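Local coordinates for protein putative NAD-dependent epimerase/dehydratase (Bacillus halodurans, PDB 3E8X) that probably acts as an NADP-dependent epimerase or dehydratase of the short-chain dehydrogenase/reductase type, and binds NADP, although its substrate is unknown, at residues Val24-Ala29 with Val89-Ser94; Ala50-Glu55 with Ile69-Leu74. All coordinates share one frame; numbering follows the deposited sequence.

In the fold
Both contacts pair parallel strands in one half of a Rossmann-type sheet, their centres 10 Å apart. Along the chain the strands come in the order 23-27, 47-52, 68-71, 87-90, but in the sheet they lie as 68-71, 47-52, 23-27, 87-90. Along the chain, interaction 2 therefore falls between the two segments of interaction 1, and strands 23-27 and 47-52 stitch the two together, with M51 N 3.1 Å from V26 O, a probable hydrogen bond. A29 also packs on A50, and A92 on L74. Both contacts reach the adenosine half of NADP: interaction 1 meets the ribose beside the turn at G28, and interaction 2 grips the 2'-phosphate and the adenine.

Interaction 1: Val24-Ala29 with Val89-Ser94; sequences VLVVGA and VFAAGS. With NAP (NADP nicotinamide-adenine-dinucleotide phosphate), chain B.
V27 and V89 hold the two parallel strands together through a ladder of three backbone hydrogen bonds. V89 N donates a hydrogen bond to L25 O (2.8 Å), nearly straight at 174°. V27 N donates one to V89 O at 3.0 Å. A91 N reaches V27 O at 2.9 Å with a more bent approach. Side chains pack beside the ladder on both faces. On the face of V27 and F90, the V27 CG1 methyl stands anti to its own backbone N (chi1 178°), which carries it to the CD1 and CE1 atoms of the F90 ring, 3.9 Å from CD1. On the face of V89, its CG2 meets V24 CG1 at 3.8 Å. Beyond the ladder, G28 fills the third place of a type II turn from V26 to A29 and lies against A92, whose CB is 3.8 Å from G28 CA. Further out, helix 32-43 packs on V24, V26 and V89, while strand 125-129 touches V89 and F90. In the loop after strand 87-90, G93 N donates to O4B, the ring oxygen of the adenosine ribose (3.3 Å). In the turn after the first strand, glycine-rich in Rossmann folds, the positive phi of G28 would press a CB against the preceding carbonyl O and A92. At G93 a CB would hit O3D of the nicotinamide ribose, so its backbone lies directly on the cofactor.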
ATOM      1  N   VAL A  24       3.198  18.143  20.107  1.00 46.31           N
ATOM      2  CA  VAL A  24       2.855  17.663  18.785  1.00 46.69           C
ATOM      3  C   VAL A  24       4.153  17.271  18.074  1.00 46.56           C
ATOM      4  O   VAL A  24       5.012  18.140  17.812  1.00 47.68           O
ATOM      5  CB  VAL A  24       2.097  18.738  17.989  1.00 45.50           C
ATOM      6  CG1 VAL A  24       1.575  18.181  16.698  1.00 45.76           C
ATOM      7  CG2 VAL A  24       0.950  19.355  18.860  1.00 44.81           C
ATOM      8  N   LEU A  25       4.298  15.963  17.829  1.00 47.32           N
ATOM      9  CA  LEU A  25       5.351  15.449  16.977  1.00 47.41           C
ATOM     10  C   LEU A  25       5.028  15.761  15.526  1.00 47.38           C
ATOM     11  O   LEU A  25       4.000  15.320  15.003  1.00 47.80           O
ATOM     12  CB  LEU A  25       5.526  13.952  17.119  1.00 47.46           C
ATOM     13  CG  LEU A  25       6.691  13.297  16.359  1.00 47.00           C
ATOM     14  CD1 LEU A  25       8.083  13.803  16.933  1.00 46.35           C
ATOM     15  CD2 LEU A  25       6.503  11.768  16.489  1.00 46.06           C
ATOM     16  N   VAL A  26       5.919  16.521  14.890  1.00 47.63           N
ATOM     17  CA  VAL A  26       5.836  16.772  13.419  1.00 47.62           C
ATOM     18  C   VAL A  26       6.835  15.829  12.692  1.00 47.67           C
ATOM     19  O   VAL A  26       8.055  15.960  12.809  1.00 48.22           O
ATOM     20  CB  VAL A  26       6.051  18.233  13.080  1.00 46.67           C
ATOM     21  CG1 VAL A  26       5.813  18.468  11.534  1.00 46.86           C
ATOM     22  CG2 VAL A  26       5.066  19.114  13.897  1.00 44.30           C
ATOM     23  N   VAL A  27       6.280  14.802  12.084  1.00 48.06           N
ATOM     24  CA  VAL A  27       7.037  13.815  11.292  1.00 48.05           C
ATOM     25  C   VAL A  27       7.216  14.464   9.911  1.00 47.79           C
ATOM     26  O   VAL A  27       6.275  14.966   9.302  1.00 47.08           O
ATOM     27  CB  VAL A  27       6.312  12.469  11.216  1.00 48.83           C
ATOM     28  CG1 VAL A  27       7.073  11.438  10.338  1.00 46.03           C
ATOM     29  CG2 VAL A  27       6.049  11.931  12.638  1.00 46.71           C
ATOM     30  N   GLY A  28       8.449  14.531   9.448  1.00 47.74           N
ATOM     31  CA  GLY A  28       8.705  15.253   8.204  1.00 47.57           C
ATOM     32  C   GLY A  28       8.949  16.731   8.451  1.00 47.80           C
ATOM     33  O   GLY A  28       8.675  17.540   7.567  1.00 48.34           O
ATOM     34  N   ALA A  29       9.526  17.059   9.617  1.00 46.87           N
ATOM     35  CA  ALA A  29       9.544  18.435  10.142  1.00 48.20           C
ATOM     36  C   ALA A  29      10.454  19.432   9.345  1.00 48.50           C
ATOM     37  O   ALA A  29      10.302  20.674   9.480  1.00 50.01           O
ATOM     38  CB  ALA A  29       9.868  18.466  11.675  1.00 45.92           C
ATOM     39  N   VAL A  89       1.533  14.694  13.748  1.00 48.94           N
ATOM     40  CA  VAL A  89       1.168  15.175  12.387  1.00 48.42           C
ATOM     41  C   VAL A  89       2.125  14.462  11.409  1.00 49.26           C
ATOM     42  O   VAL A  89       3.357  14.590  11.523  1.00 48.75           O
ATOM     43  CB  VAL A  89       1.263  16.713  12.271  1.00 48.29           C
ATOM     44  CG1 VAL A  89       1.063  17.197  10.815  1.00 46.80           C
ATOM     45  CG2 VAL A  89       0.215  17.345  13.279  1.00 45.79           C
ATOM     46  N   PHE A  90       1.555  13.679  10.484  1.00 47.61           N
ATOM     47  CA  PHE A  90       2.382  13.050   9.456  1.00 47.40           C
ATOM     48  C   PHE A  90       2.465  14.003   8.244  1.00 47.42           C
ATOM     49  O   PHE A  90       1.503  14.131   7.441  1.00 47.73           O
ATOM     50  CB  PHE A  90       1.837  11.668   9.055  1.00 46.66           C
ATOM     51  CG  PHE A  90       2.787  10.895   8.160  1.00 46.61           C
ATOM     52  CD1 PHE A  90       3.828  10.153   8.701  1.00 48.12           C
ATOM     53  CD2 PHE A  90       2.708  10.998   6.783  1.00 46.11           C
ATOM     54  CE1 PHE A  90       4.712   9.460   7.876  1.00 46.82           C
ATOM     55  CE2 PHE A  90       3.597  10.315   5.966  1.00 45.38           C
ATOM     56  CZ  PHE A  90       4.596   9.568   6.508  1.00 44.71           C
ATOM     57  N   ALA A  91       3.606  14.683   8.138  1.00 47.43           N
ATOM     58  CA  ALA A  91       3.875  15.636   7.077  1.00 47.27           C
ATOM     59  C   ALA A  91       5.095  15.216   6.225  1.00 47.41           C
ATOM     60  O   ALA A  91       5.695  16.058   5.561  1.00 48.27           O
ATOM     61  CB  ALA A  91       4.063  17.075   7.674  1.00 45.94           C
ATOM     62  N   ALA A  92       5.451  13.923   6.241  1.00 48.58           N
ATOM     63  CA  ALA A  92       6.631  13.412   5.537  1.00 48.14           C
ATOM     64  C   ALA A  92       6.279  12.981   4.123  1.00 49.05           C
ATOM     65  O   ALA A  92       5.131  12.703   3.775  1.00 49.78           O
ATOM     66  CB  ALA A  92       7.261  12.239   6.308  1.00 48.09           C
ATOM     67  N   GLY A  93       7.303  12.888   3.302  1.00 50.08           N
ATOM     68  CA  GLY A  93       7.132  12.521   1.912  1.00 51.02           C
ATOM     69  C   GLY A  93       8.494  12.363   1.287  1.00 51.53           C
ATOM     70  O   GLY A  93       9.446  13.068   1.657  1.00 52.35           O
ATOM     71  N   SER A  94       8.586  11.452   0.334  1.00 51.97           N
ATOM     72  CA  SER A  94       9.837  11.213  -0.388  1.00 52.37           C
ATOM     73  C   SER A  94      10.241  12.394  -1.329  1.00 53.10           C
ATOM     74  O   SER A  94      11.442  12.665  -1.550  1.00 53.75           O
ATOM     75  CB  SER A  94       9.700   9.910  -1.180  1.00 51.70           C
ATOM     76  OG  SER A  94       8.766  10.039  -2.234  1.00 50.30           O
TER
HETATM   77  PA  NAP B 500       8.616  18.359   1.410  0.60 55.92           P
HETATM   78  O1A NAP B 500       9.190  17.367   0.393  0.60 54.50           O
HETATM   79  O2A NAP B 500       9.137  19.779   1.450  0.60 54.76           O
HETATM   80  O5B NAP B 500       8.707  17.627   2.851  0.60 57.97           O
HETATM   81  C5B NAP B 500       9.024  16.233   3.022  0.60 57.19           C
HETATM   82  C4B NAP B 500       9.900  15.962   4.244  0.60 56.20           C
HETATM   83  O4B NAP B 500       9.927  14.535   4.428  0.60 55.38           O
HETATM   84  C3B NAP B 500      11.376  16.420   4.127  0.60 56.44           C
HETATM   85  O3B NAP B 500      11.788  17.341   5.153  0.60 55.22           O
HETATM   86  C2B NAP B 500      12.187  15.143   4.278  0.60 56.76           C
HETATM   87  O2B NAP B 500      13.432  15.250   5.011  0.60 56.73           O
HETATM   88  C1B NAP B 500      11.188  14.242   5.020  0.60 57.36           C
HETATM   89  N9A NAP B 500      11.617  12.824   4.918  0.60 57.64           N
HETATM   90  C8A NAP B 500      11.945  12.164   3.796  0.60 57.60           C
HETATM   91  N7A NAP B 500      12.328  10.915   4.124  0.60 57.19           N
HETATM   92  C5A NAP B 500      12.231  10.803   5.464  0.60 57.69           C
HETATM   93  C6A NAP B 500      12.484   9.771   6.375  0.60 57.58           C
HETATM   94  N6A NAP B 500      12.917   8.571   5.937  0.60 57.72           N
HETATM   95  N1A NAP B 500      12.321   9.970   7.703  0.60 57.44           N
HETATM   96  C2A NAP B 500      11.900  11.157   8.144  0.60 57.28           C
HETATM   97  N3A NAP B 500      11.647  12.176   7.298  0.60 57.93           N
HETATM   98  C4A NAP B 500      11.800  12.020   5.956  0.60 57.71           C
HETATM   99  O3  NAP B 500       7.003  18.429   1.139  0.60 57.07           O
HETATM  100  PN  NAP B 500       5.978  19.666   1.433  0.60 54.77           P
HETATM  101  O1N NAP B 500       5.989  20.531   0.203  0.60 56.46           O
HETATM  102  O2N NAP B 500       6.257  20.118   2.850  0.60 51.55           O
HETATM  103  O5D NAP B 500       4.516  19.012   1.326  0.60 53.03           O
HETATM  104  C5D NAP B 500       3.979  18.236   2.391  0.60 54.57           C
HETATM  105  C4D NAP B 500       3.244  17.060   1.774  0.60 54.59           C
HETATM  106  O4D NAP B 500       2.142  17.491   0.974  0.60 53.96           O
HETATM  107  C3D NAP B 500       4.147  16.260   0.846  0.60 54.57           C
HETATM  108  O3D NAP B 500       4.896  15.316   1.626  0.60 54.90           O
HETATM  109  C2D NAP B 500       3.188  15.699  -0.209  0.60 53.47           C
HETATM  110  O2D NAP B 500       2.922  14.323  -0.038  0.60 45.51           O
HETATM  111  C1D NAP B 500       1.872  16.490  -0.024  0.60 54.44           C
HETATM  112  N1N NAP B 500       1.299  17.117  -1.256  0.60 54.50           N
HETATM  113  C2N NAP B 500       2.062  17.770  -2.165  0.60 55.26           C
HETATM  114  C3N NAP B 500       1.468  18.358  -3.303  0.60 54.63           C
HETATM  115  C7N NAP B 500       2.267  19.132  -4.328  0.60 54.32           C
HETATM  116  O7N NAP B 500       1.661  19.897  -5.101  0.60 49.75           O
HETATM  117  N7N NAP B 500       3.605  19.012  -4.329  0.60 53.88           N
HETATM  118  C4N NAP B 500       0.087  18.260  -3.482  0.60 55.03           C
HETATM  119  C5N NAP B 500      -0.669  17.592  -2.534  0.60 54.50           C
HETATM  120  C6N NAP B 500      -0.034  17.037  -1.435  0.60 53.48           C
HETATM  121  P2B NAP B 500      14.771  16.036   4.491  0.60 55.25           P
HETATM  122  O1X NAP B 500      14.611  17.467   4.928  0.60 53.94           O
HETATM  123  O2X NAP B 500      15.910  15.335   5.226  0.60 56.56           O
HETATM  124  O3X NAP B 500      14.718  15.876   2.986  0.60 54.50           O

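Interaction 2: Ala50-Glu55 with Ile69-Leu74; sequences AMVRNE and IVVANL. With NAP (NADP nicotinamide-adenine-dinucleotide phosphate), chain B.
The beta-alpha-beta unit of strand 47-52, helix 58-63 and strand 68-71 closes here, at the edge of the sheet where the adenosine 2'-phosphate of NADP is recognised. V70 N bonds to A50 O (2.8 Å), V52 N to V70 O, and A72 N to V52 O, so the parallel strands stay in step up to the loops that follow them. On the face of V52 and I69, their CG2 methyls meet at 3.6 Å. On the other face, selenomethionine M51 packs its CB on V70 CG2; CG anti to the backbone N (chi1 176°) sends the chain past A72 CB, and the bend at chi3 brings CE to L74 CD2 at 3.7 Å. L74 also sets CG 3.6 Å from N1A of the adenine. Trimmed to an alanine, this position is likely to leave the adenine less well covered beside N1A and M51 CE with A72 but without its L74 contact. R53 is deposited in two conformers; in one of them it lays a face of its guanidinium over N7A (3.4 Å), with the phosphate at its edge in plane: NE donates to O2X at 3.0 Å, and NH1 adds weak bonds to O3X and O2B. Such a grip is consistent with a preference for NADP over NAD. N73 OD1 takes a weak bond from the adenine amino N6A, but is also held by E75 N. Helix 58-63 covers A50, V52 and I69 through L61; strand 23-27 presents L25 to M51 and V70, and helix 100-121 packs against L74.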
ATOM      1  N   ALA A  50      10.063  18.573  16.545  1.00 48.18           N
ATOM      2  CA  ALA A  50      10.453  18.317  15.159  1.00 48.52           C
ATOM      3  C   ALA A  50      11.236  17.028  15.062  1.00 48.48           C
ATOM      4  O   ALA A  50      12.258  16.858  15.760  1.00 47.45           O
ATOM      5  CB  ALA A  50      11.288  19.500  14.617  1.00 48.76           C
HETATM    6  N   MSE A  51      10.768  16.120  14.211  1.00 47.62           N
HETATM    7  CA  MSE A  51      11.540  14.909  13.891  1.00 47.68           C
HETATM    8  C   MSE A  51      12.331  15.141  12.596  1.00 47.33           C
HETATM    9  O   MSE A  51      11.779  15.481  11.540  1.00 46.29           O
HETATM   10  CB  MSE A  51      10.648  13.654  13.767  1.00 47.29           C
HETATM   11  CG  MSE A  51      11.354  12.359  13.335  1.00 47.09           C
HETATM   12 SE   MSE A  51      10.099  10.882  13.360  0.75 49.23          SE
HETATM   13  CE  MSE A  51      10.685   9.596  11.925  1.00 45.16           C
ATOM     14  N   VAL A  52      13.627  14.908  12.717  1.00 47.23           N
ATOM     15  CA  VAL A  52      14.611  15.128  11.645  1.00 47.39           C
ATOM     16  C   VAL A  52      15.537  13.920  11.505  1.00 46.86           C
ATOM     17  O   VAL A  52      15.820  13.241  12.466  1.00 46.34           O
ATOM     18  CB  VAL A  52      15.464  16.420  11.917  1.00 46.00           C
ATOM     19  CG1 VAL A  52      14.547  17.571  11.928  1.00 47.12           C
ATOM     20  CG2 VAL A  52      16.198  16.353  13.256  1.00 45.57           C
ATOM     21  N   ARG A  53      15.983  13.688  10.274  1.00 47.98           N
ATOM     22  CA  ARG A  53      16.923  12.620   9.930  0.50 47.71           C
ATOM     23  C   ARG A  53      18.327  12.916  10.449  1.00 47.81           C
ATOM     24  O   ARG A  53      19.058  12.008  10.854  1.00 47.59           O
ATOM     25  CB  ARG A  53      17.007  12.464   8.409  0.50 47.93           C
ATOM     26  CG  ARG A  53      15.852  11.723   7.770  0.50 47.80           C
ATOM     27  CD  ARG A  53      16.169  11.332   6.317  0.50 47.36           C
ATOM     28  NE  ARG A  53      15.728  12.311   5.311  0.50 46.19           N
ATOM     29  CZ  ARG A  53      15.588  12.029   4.012  0.50 46.57           C
ATOM     30  NH1 ARG A  53      15.179  12.960   3.163  0.50 46.34           N
ATOM     31  NH2 ARG A  53      15.845  10.808   3.541  0.50 46.16           N
ATOM     32  N   ASN A  54      18.743  14.185  10.389  1.00 48.18           N
ATOM     33  CA  ASN A  54      20.059  14.541  10.985  1.00 48.29           C
ATOM     34  C   ASN A  54      20.029  15.736  11.896  1.00 48.05           C
ATOM     35  O   ASN A  54      19.289  16.675  11.665  1.00 47.90           O
ATOM     36  CB  ASN A  54      21.226  14.584   9.981  1.00 49.04           C
ATOM     37  CG  ASN A  54      21.138  15.726   8.979  1.00 50.52           C
ATOM     38  OD1 ASN A  54      22.114  16.462   8.737  1.00 48.74           O
ATOM     39  ND2 ASN A  54      19.995  15.834   8.340  1.00 53.79           N
ATOM     40  N   GLU A  55      20.868  15.639  12.923  1.00 48.07           N
ATOM     41  CA  GLU A  55      20.914  16.569  14.045  0.60 48.54           C
ATOM     42  C   GLU A  55      21.195  18.024  13.617  1.00 48.47           C
ATOM     43  O   GLU A  55      20.807  18.965  14.301  1.00 47.26           O
ATOM     44  CB  GLU A  55      21.990  16.097  15.052  0.60 48.47           C
ATOM     45  CG  GLU A  55      21.650  16.324  16.523  0.60 48.68           C
ATOM     46  CD  GLU A  55      22.601  15.616  17.470  0.60 49.01           C
ATOM     47  OE1 GLU A  55      23.833  15.818  17.372  0.60 49.04           O
ATOM     48  OE2 GLU A  55      22.111  14.853  18.321  0.60 50.15           O
ATOM     49  N   ILE A  69      13.768  18.696  19.449  1.00 47.57           N
ATOM     50  CA  ILE A  69      14.179  18.046  18.228  1.00 47.48           C
ATOM     51  C   ILE A  69      14.417  16.609  18.611  1.00 47.76           C
ATOM     52  O   ILE A  69      14.984  16.296  19.729  1.00 45.09           O
ATOM     53  CB  ILE A  69      15.511  18.631  17.693  1.00 47.92           C
ATOM     54  CG1 ILE A  69      15.398  20.142  17.390  1.00 49.79           C
ATOM     55  CG2 ILE A  69      16.029  17.848  16.518  1.00 47.70           C
ATOM     56  CD1 ILE A  69      14.416  20.630  16.345  1.00 45.50           C
ATOM     57  N   VAL A  70      13.939  15.726  17.747  1.00 47.57           N
ATOM     58  CA  VAL A  70      14.225  14.305  17.875  1.00 47.96           C
ATOM     59  C   VAL A  70      14.783  13.836  16.538  1.00 47.85           C
ATOM     60  O   VAL A  70      14.223  14.144  15.465  1.00 48.08           O
ATOM     61  CB  VAL A  70      12.970  13.464  18.302  1.00 48.95           C
ATOM     62  CG1 VAL A  70      12.442  13.968  19.604  1.00 49.73           C
ATOM     63  CG2 VAL A  70      11.830  13.463  17.197  1.00 48.53           C
ATOM     64  N   VAL A  71      15.879  13.096  16.629  1.00 47.26           N
ATOM     65  CA  VAL A  71      16.623  12.597  15.476  1.00 47.26           C
ATOM     66  C   VAL A  71      16.176  11.144  15.255  1.00 47.26           C
ATOM     67  O   VAL A  71      16.415  10.284  16.080  1.00 46.19           O
ATOM     68  CB  VAL A  71      18.176  12.729  15.739  1.00 47.20           C
ATOM     69  CG1 VAL A  71      19.026  12.129  14.582  1.00 43.84           C
ATOM     70  CG2 VAL A  71      18.514  14.205  16.023  1.00 46.36           C
ATOM     71  N   ALA A  72      15.452  10.904  14.162  1.00 47.55           N
ATOM     72  CA  ALA A  72      14.891   9.596  13.872  1.00 47.32           C
ATOM     73  C   ALA A  72      14.617   9.551  12.377  1.00 47.84           C
ATOM     74  O   ALA A  72      14.576  10.575  11.732  1.00 47.23           O
ATOM     75  CB  ALA A  72      13.623   9.363  14.665  1.00 47.19           C
ATOM     76  N   ASN A  73      14.451   8.344  11.848  1.00 48.46           N
ATOM     77  CA  ASN A  73      14.362   8.085  10.422  1.00 48.80           C
ATOM     78  C   ASN A  73      13.199   7.095  10.247  1.00 48.18           C
ATOM     79  O   ASN A  73      13.155   6.086  10.894  1.00 49.44           O
ATOM     80  CB  ASN A  73      15.732   7.517   9.995  1.00 48.98           C
ATOM     81  CG  ASN A  73      15.844   7.188   8.526  1.00 51.11           C
ATOM     82  OD1 ASN A  73      14.911   6.762   7.879  1.00 50.04           O
ATOM     83  ND2 ASN A  73      17.056   7.329   8.007  1.00 56.52           N
ATOM     84  N   LEU A  74      12.281   7.356   9.346  1.00 48.48           N
ATOM     85  CA  LEU A  74      11.142   6.437   9.111  1.00 48.22           C
ATOM     86  C   LEU A  74      11.536   5.038   8.566  1.00 48.08           C
ATOM     87  O   LEU A  74      10.731   4.112   8.598  1.00 47.40           O
ATOM     88  CB  LEU A  74      10.111   7.084   8.163  1.00 48.97           C
ATOM     89  CG  LEU A  74       9.265   8.266   8.697  1.00 48.59           C
ATOM     90  CD1 LEU A  74       8.508   8.981   7.516  1.00 42.48           C
ATOM     91  CD2 LEU A  74       8.316   7.764   9.795  1.00 45.97           C
TER
HETATM   92  PA  NAP B 500       8.616  18.359   1.410  0.60 55.92           P
HETATM   93  O1A NAP B 500       9.190  17.367   0.393  0.60 54.50           O
HETATM   94  O2A NAP B 500       9.137  19.779   1.450  0.60 54.76           O
HETATM   95  O5B NAP B 500       8.707  17.627   2.851  0.60 57.97           O
HETATM   96  C5B NAP B 500       9.024  16.233   3.022  0.60 57.19           C
HETATM   97  C4B NAP B 500       9.900  15.962   4.244  0.60 56.20           C
HETATM   98  O4B NAP B 500       9.927  14.535   4.428  0.60 55.38           O
HETATM   99  C3B NAP B 500      11.376  16.420   4.127  0.60 56.44           C
HETATM  100  O3B NAP B 500      11.788  17.341   5.153  0.60 55.22           O
HETATM  101  C2B NAP B 500      12.187  15.143   4.278  0.60 56.76           C
HETATM  102  O2B NAP B 500      13.432  15.250   5.011  0.60 56.73           O
HETATM  103  C1B NAP B 500      11.188  14.242   5.020  0.60 57.36           C
HETATM  104  N9A NAP B 500      11.617  12.824   4.918  0.60 57.64           N
HETATM  105  C8A NAP B 500      11.945  12.164   3.796  0.60 57.60           C
HETATM  106  N7A NAP B 500      12.328  10.915   4.124  0.60 57.19           N
HETATM  107  C5A NAP B 500      12.231  10.803   5.464  0.60 57.69           C
HETATM  108  C6A NAP B 500      12.484   9.771   6.375  0.60 57.58           C
HETATM  109  N6A NAP B 500      12.917   8.571   5.937  0.60 57.72           N
HETATM  110  N1A NAP B 500      12.321   9.970   7.703  0.60 57.44           N
HETATM  111  C2A NAP B 500      11.900  11.157   8.144  0.60 57.28           C
HETATM  112  N3A NAP B 500      11.647  12.176   7.298  0.60 57.93           N
HETATM  113  C4A NAP B 500      11.800  12.020   5.956  0.60 57.71           C
HETATM  114  O3  NAP B 500       7.003  18.429   1.139  0.60 57.07           O
HETATM  115  PN  NAP B 500       5.978  19.666   1.433  0.60 54.77           P
HETATM  116  O1N NAP B 500       5.989  20.531   0.203  0.60 56.46           O
HETATM  117  O2N NAP B 500       6.257  20.118   2.850  0.60 51.55           O
HETATM  118  O5D NAP B 500       4.516  19.012   1.326  0.60 53.03           O
HETATM  119  C5D NAP B 500       3.979  18.236   2.391  0.60 54.57           C
HETATM  120  C4D NAP B 500       3.244  17.060   1.774  0.60 54.59           C
HETATM  121  O4D NAP B 500       2.142  17.491   0.974  0.60 53.96           O
HETATM  122  C3D NAP B 500       4.147  16.260   0.846  0.60 54.57           C
HETATM  123  O3D NAP B 500       4.896  15.316   1.626  0.60 54.90           O
HETATM  124  C2D NAP B 500       3.188  15.699  -0.209  0.60 53.47           C
HETATM  125  O2D NAP B 500       2.922  14.323  -0.038  0.60 45.51           O
HETATM  126  C1D NAP B 500       1.872  16.490  -0.024  0.60 54.44           C
HETATM  127  N1N NAP B 500       1.299  17.117  -1.256  0.60 54.50           N
HETATM  128  C2N NAP B 500       2.062  17.770  -2.165  0.60 55.26           C
HETATM  129  C3N NAP B 500       1.468  18.358  -3.303  0.60 54.63           C
HETATM  130  C7N NAP B 500       2.267  19.132  -4.328  0.60 54.32           C
HETATM  131  O7N NAP B 500       1.661  19.897  -5.101  0.60 49.75           O
HETATM  132  N7N NAP B 500       3.605  19.012  -4.329  0.60 53.88           N
HETATM  133  C4N NAP B 500       0.087  18.260  -3.482  0.60 55.03           C
HETATM  134  C5N NAP B 500      -0.669  17.592  -2.534  0.60 54.50           C
HETATM  135  C6N NAP B 500      -0.034  17.037  -1.435  0.60 53.48           C
HETATM  136  P2B NAP B 500      14.771  16.036   4.491  0.60 55.25           P
HETATM  137  O1X NAP B 500      14.611  17.467   4.928  0.60 53.94           O
HETATM  138  O2X NAP B 500      15.910  15.335   5.226  0.60 56.56           O
HETATM  139  O3X NAP B 500      14.718  15.876   2.986  0.60 54.50           O